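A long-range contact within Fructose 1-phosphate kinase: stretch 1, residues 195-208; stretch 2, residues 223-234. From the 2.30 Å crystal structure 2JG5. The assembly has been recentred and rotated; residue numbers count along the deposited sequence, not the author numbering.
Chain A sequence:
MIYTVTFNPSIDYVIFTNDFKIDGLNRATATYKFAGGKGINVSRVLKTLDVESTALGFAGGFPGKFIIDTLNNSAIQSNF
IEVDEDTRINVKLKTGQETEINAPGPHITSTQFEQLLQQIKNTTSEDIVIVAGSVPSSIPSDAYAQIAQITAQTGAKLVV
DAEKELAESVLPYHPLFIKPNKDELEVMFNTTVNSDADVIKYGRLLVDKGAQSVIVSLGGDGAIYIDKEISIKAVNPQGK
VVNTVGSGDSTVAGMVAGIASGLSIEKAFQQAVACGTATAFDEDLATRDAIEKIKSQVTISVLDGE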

# COMPACT_ATOMS: atom_id res chain seq x y z
N SER A 195 4.20 21.31 -38.67
CA SER A 195 4.02 22.76 -38.56
C SER A 195 2.73 23.14 -37.86
O SER A 195 1.86 22.29 -37.64
N ASP A 196 2.60 24.41 -37.50
CA ASP A 196 1.40 24.92 -36.87
C ASP A 196 0.20 24.81 -37.82
O ASP A 196 -0.88 24.42 -37.40
N ALA A 197 0.42 25.13 -39.10
CA ALA A 197 -0.57 24.93 -40.17
C ALA A 197 -1.05 23.47 -40.30
O ALA A 197 -2.23 23.22 -40.55
N ASP A 198 -0.13 22.52 -40.16
CA ASP A 198 -0.49 21.10 -40.21
C ASP A 198 -1.35 20.73 -39.02
O ASP A 198 -2.29 19.95 -39.16
N VAL A 199 -1.05 21.28 -37.85
CA VAL A 199 -1.84 21.04 -36.65
C VAL A 199 -3.26 21.59 -36.78
O VAL A 199 -4.22 20.90 -36.44
N ILE A 200 -3.40 22.82 -37.29
CA ILE A 200 -4.71 23.42 -37.54
C ILE A 200 -5.53 22.54 -38.49
O ILE A 200 -6.70 22.31 -38.25
N LYS A 201 -4.90 22.07 -39.56
CA LYS A 201 -5.60 21.29 -40.58
C LYS A 201 -6.25 20.03 -39.99
O LYS A 201 -7.48 19.92 -39.96
N TYR A 202 -5.42 19.11 -39.50
CA TYR A 202 -5.88 17.82 -38.99
C TYR A 202 -6.71 17.93 -37.71
O TYR A 202 -7.54 17.07 -37.43
N GLY A 203 -6.48 19.00 -36.95
CA GLY A 203 -7.28 19.30 -35.77
C GLY A 203 -8.69 19.74 -36.11
O GLY A 203 -9.65 19.37 -35.42
N ARG A 204 -8.84 20.54 -37.17
CA ARG A 204 -10.15 20.98 -37.63
C ARG A 204 -10.92 19.87 -38.34
O ARG A 204 -12.15 19.90 -38.41
N LEU A 205 -10.20 18.88 -38.87
CA LEU A 205 -10.85 17.70 -39.44
C LEU A 205 -11.51 16.89 -38.32
O LEU A 205 -12.55 16.28 -38.51
N LEU A 206 -10.91 16.93 -37.14
CA LEU A 206 -11.49 16.33 -35.95
C LEU A 206 -12.74 17.07 -35.48
O LEU A 206 -13.70 16.44 -35.05
N VAL A 207 -12.72 18.39 -35.59
CA VAL A 207 -13.88 19.25 -35.36
C VAL A 207 -15.00 18.95 -36.38
O VAL A 207 -16.19 19.07 -36.05
N ASP A 208 -14.64 18.57 -37.60
CA ASP A 208 -15.63 18.15 -38.60
C ASP A 208 -16.29 16.83 -38.23
O ASP A 208 -17.49 16.64 -38.48
N ALA A 223 0.96 24.64 -27.27
CA ALA A 223 -0.25 23.93 -27.66
C ALA A 223 -1.03 24.72 -28.70
O ALA A 223 -0.83 25.92 -28.85
N ILE A 224 -1.91 24.03 -29.40
CA ILE A 224 -2.80 24.70 -30.34
C ILE A 224 -4.25 24.35 -30.05
O ILE A 224 -4.61 23.18 -29.92
N TYR A 225 -5.06 25.39 -29.92
CA TYR A 225 -6.50 25.23 -29.79
C TYR A 225 -7.10 25.36 -31.18
O TYR A 225 -6.73 26.28 -31.92
N ILE A 226 -8.00 24.44 -31.54
CA ILE A 226 -8.69 24.51 -32.83
C ILE A 226 -10.22 24.47 -32.67
O ILE A 226 -10.76 23.58 -32.02
N ASP A 227 -10.87 25.44 -33.32
CA ASP A 227 -12.32 25.65 -33.33
C ASP A 227 -12.81 25.49 -34.76
O ASP A 227 -12.01 25.35 -35.68
N LYS A 228 -14.13 25.58 -34.96
CA LYS A 228 -14.70 25.71 -36.31
C LYS A 228 -14.40 27.11 -36.87
O LYS A 228 -14.28 27.29 -38.08
N GLU A 229 -14.25 28.08 -35.97
CA GLU A 229 -14.13 29.48 -36.38
C GLU A 229 -12.74 30.11 -36.15
O GLU A 229 -12.44 31.15 -36.73
N ILE A 230 -11.90 29.48 -35.33
CA ILE A 230 -10.58 30.01 -34.99
C ILE A 230 -9.57 28.91 -34.60
O ILE A 230 -9.95 27.84 -34.16
N SER A 231 -8.28 29.19 -34.79
CA SER A 231 -7.24 28.40 -34.14
C SER A 231 -6.26 29.30 -33.39
O SER A 231 -5.95 30.39 -33.84
N ILE A 232 -5.80 28.85 -32.24
CA ILE A 232 -4.95 29.69 -31.39
C ILE A 232 -3.64 28.99 -31.06
O ILE A 232 -3.59 27.77 -30.83
N LYS A 233 -2.57 29.77 -31.04
CA LYS A 233 -1.26 29.25 -30.67
C LYS A 233 -0.85 29.76 -29.30
O LYS A 233 -0.78 30.98 -29.07
N ALA A 234 -0.60 28.83 -28.39
CA ALA A 234 -0.01 29.15 -27.10
C ALA A 234 1.46 28.75 -27.09
O ALA A 234 1.83 27.68 -27.59

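A helix laid on a β-hairpin usually meets it through a stripe of residues spaced three or four apart, with polar contacts at its margins; helix 196–208 on the β-hairpin of residues 223–234 illustrates the rule. S195 precedes the helix as its N-cap and takes no part in the contact: its OG, with chi1 in p, accepts a weak bond from D198 N at 3.3 Å.

The stripe begins with D196 (m), which points toward the hairpin and forms a salt bridge, D196 OD1 to K233 NZ at 3.3 Å, whose hydrogen bonds are weak. One turn on, V199 (t) also points in. Its CB lies 3.6 Å from I224 CD1, the tip of an isoleucine in the mt rotamer, while V199 CG1 is 4.3 Å from I226 CD1. I200 (mt) leaves the helix sideways, yet its CG2 comes within 3.5 Å of S231 OG.

G203 shows how a missing side chain makes room. A CB here would point toward the hairpin and fall 2.8 Å from I226 CD1, a clash; without it, I226 can press close to the helix backbone, its CG2 4.0 Å from G203 C and 3.6 Å from R204 N. I226 has chi1 in m but chi2 between wells, at 91°.

R204 (chi1 t, chi2 t, chi3 m) starts out sideways, but its end comes nearer the hairpin and reaches the turn. R204 NE donates to D227 O at 2.8 Å, with an angle of 154°. This carbonyl lies at the guanidinium edge, as does I230 O, 3.3 Å from R204 NH1, whereas K228 O sits over one face.

V207 (t) completes the stripe, its CG2 4.4 Å from I226 CG2 and its CG1 4.3 Å from K228 CB.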

# COMPACT_ATOMS: atom_id res chain seq x y z
CB SER A 195 4.11 23.43 -39.93
OG SER A 195 3.09 22.96 -40.79
CB ASP A 196 1.60 26.36 -36.37
CG ASP A 196 2.71 26.47 -35.31
OD1 ASP A 196 3.04 25.45 -34.65
OD2 ASP A 196 3.27 27.59 -35.13
CB ALA A 197 -0.01 25.45 -41.53
CB ASP A 198 0.77 20.23 -40.24
CG ASP A 198 1.29 19.99 -41.66
OD1 ASP A 198 0.51 20.12 -42.63
OD2 ASP A 198 2.50 19.68 -41.80
CB VAL A 199 -1.14 21.57 -35.36
CG1 VAL A 199 -2.00 21.34 -34.14
CG2 VAL A 199 0.23 20.93 -35.17
CB ILE A 200 -4.64 24.85 -38.18
CG1 ILE A 200 -3.69 25.77 -37.43
CG2 ILE A 200 -6.02 25.49 -38.26
CD1 ILE A 200 -3.18 26.91 -38.29
CB LYS A 201 -4.64 20.93 -41.72
CG LYS A 201 -5.30 20.21 -42.89
CD LYS A 201 -4.26 19.51 -43.74
CE LYS A 201 -4.89 18.88 -44.97
NZ LYS A 201 -3.87 18.11 -45.70
CB TYR A 202 -4.70 16.85 -38.82
CG TYR A 202 -3.98 16.61 -40.13
CD1 TYR A 202 -4.63 15.96 -41.18
CD2 TYR A 202 -2.69 17.08 -40.35
CE1 TYR A 202 -4.00 15.76 -42.39
CE2 TYR A 202 -2.05 16.88 -41.57
CZ TYR A 202 -2.71 16.22 -42.58
OH TYR A 202 -2.11 15.99 -43.80
CB ARG A 204 -10.04 22.22 -38.53
CG ARG A 204 -11.36 22.96 -38.71
CD ARG A 204 -11.15 24.37 -39.23
NE ARG A 204 -10.67 25.27 -38.17
CZ ARG A 204 -9.89 26.32 -38.38
NH1 ARG A 204 -9.52 27.07 -37.34
NH2 ARG A 204 -9.46 26.63 -39.60
CB LEU A 205 -9.85 16.85 -40.23
CG LEU A 205 -9.25 17.48 -41.50
CD1 LEU A 205 -8.09 16.65 -42.01
CD2 LEU A 205 -10.28 17.68 -42.61
CB LEU A 206 -10.45 16.28 -34.82
CG LEU A 206 -9.35 15.24 -35.01
CD1 LEU A 206 -8.25 15.47 -33.99
CD2 LEU A 206 -9.92 13.81 -34.91
CB VAL A 207 -13.47 20.75 -35.40
CG1 VAL A 207 -14.66 21.67 -35.16
CG2 VAL A 207 -12.40 21.03 -34.35
CB ASP A 208 -15.00 18.05 -39.99
CG ASP A 208 -14.57 19.39 -40.55
OD1 ASP A 208 -15.08 20.43 -40.07
OD2 ASP A 208 -13.72 19.40 -41.47
CB ALA A 223 -1.14 23.64 -26.44
CB ILE A 224 -2.44 24.39 -31.82
CG1 ILE A 224 -1.04 24.94 -32.14
CG2 ILE A 224 -3.51 24.98 -32.76
CD1 ILE A 224 -0.51 24.59 -33.47
CB TYR A 225 -7.06 26.30 -28.85
CG TYR A 225 -8.57 26.36 -28.85
CD1 TYR A 225 -9.32 25.63 -27.92
CD2 TYR A 225 -9.25 27.12 -29.80
CE1 TYR A 225 -10.71 25.68 -27.93
CE2 TYR A 225 -10.63 27.17 -29.82
CZ TYR A 225 -11.35 26.45 -28.89
OH TYR A 225 -12.72 26.52 -28.92
CB ILE A 226 -8.25 23.38 -33.83
CG1 ILE A 226 -6.73 23.30 -33.97
CG2 ILE A 226 -8.90 23.59 -35.19
CD1 ILE A 226 -6.06 22.34 -33.00
CB ASP A 227 -12.57 27.12 -32.98
CG ASP A 227 -13.60 27.31 -31.93
OD1 ASP A 227 -14.04 26.30 -31.34
OD2 ASP A 227 -13.95 28.48 -31.69
CB LYS A 228 -16.22 25.46 -36.31
CG LYS A 228 -16.86 25.26 -37.69
CD LYS A 228 -18.40 25.35 -37.62
CE LYS A 228 -19.05 25.68 -38.98
NZ LYS A 228 -19.53 24.49 -39.76
CB GLU A 229 -15.25 30.32 -35.74
CG GLU A 229 -15.34 30.24 -34.21
CD GLU A 229 -16.67 30.77 -33.63
OE1 GLU A 229 -17.30 31.67 -34.25
OE2 GLU A 229 -17.07 30.28 -32.54
CB ILE A 230 -10.69 31.06 -33.84
CG1 ILE A 230 -9.49 32.01 -33.83
CG2 ILE A 230 -10.88 30.38 -32.48
CD1 ILE A 230 -9.63 33.22 -32.90
CB SER A 231 -6.51 27.48 -35.13
OG SER A 231 -5.91 28.23 -36.15
CB ILE A 232 -5.69 30.11 -30.07
CG1 ILE A 232 -6.99 30.85 -30.41
CG2 ILE A 232 -4.79 31.00 -29.19
CD1 ILE A 232 -8.11 30.59 -29.44
CB LYS A 233 -0.20 29.59 -31.73
CG LYS A 233 1.19 29.05 -31.42
CD LYS A 233 1.24 27.53 -31.40
CE LYS A 233 2.54 27.01 -30.84
NZ LYS A 233 3.67 27.10 -31.82
CB ALA A 234 -0.76 28.46 -25.99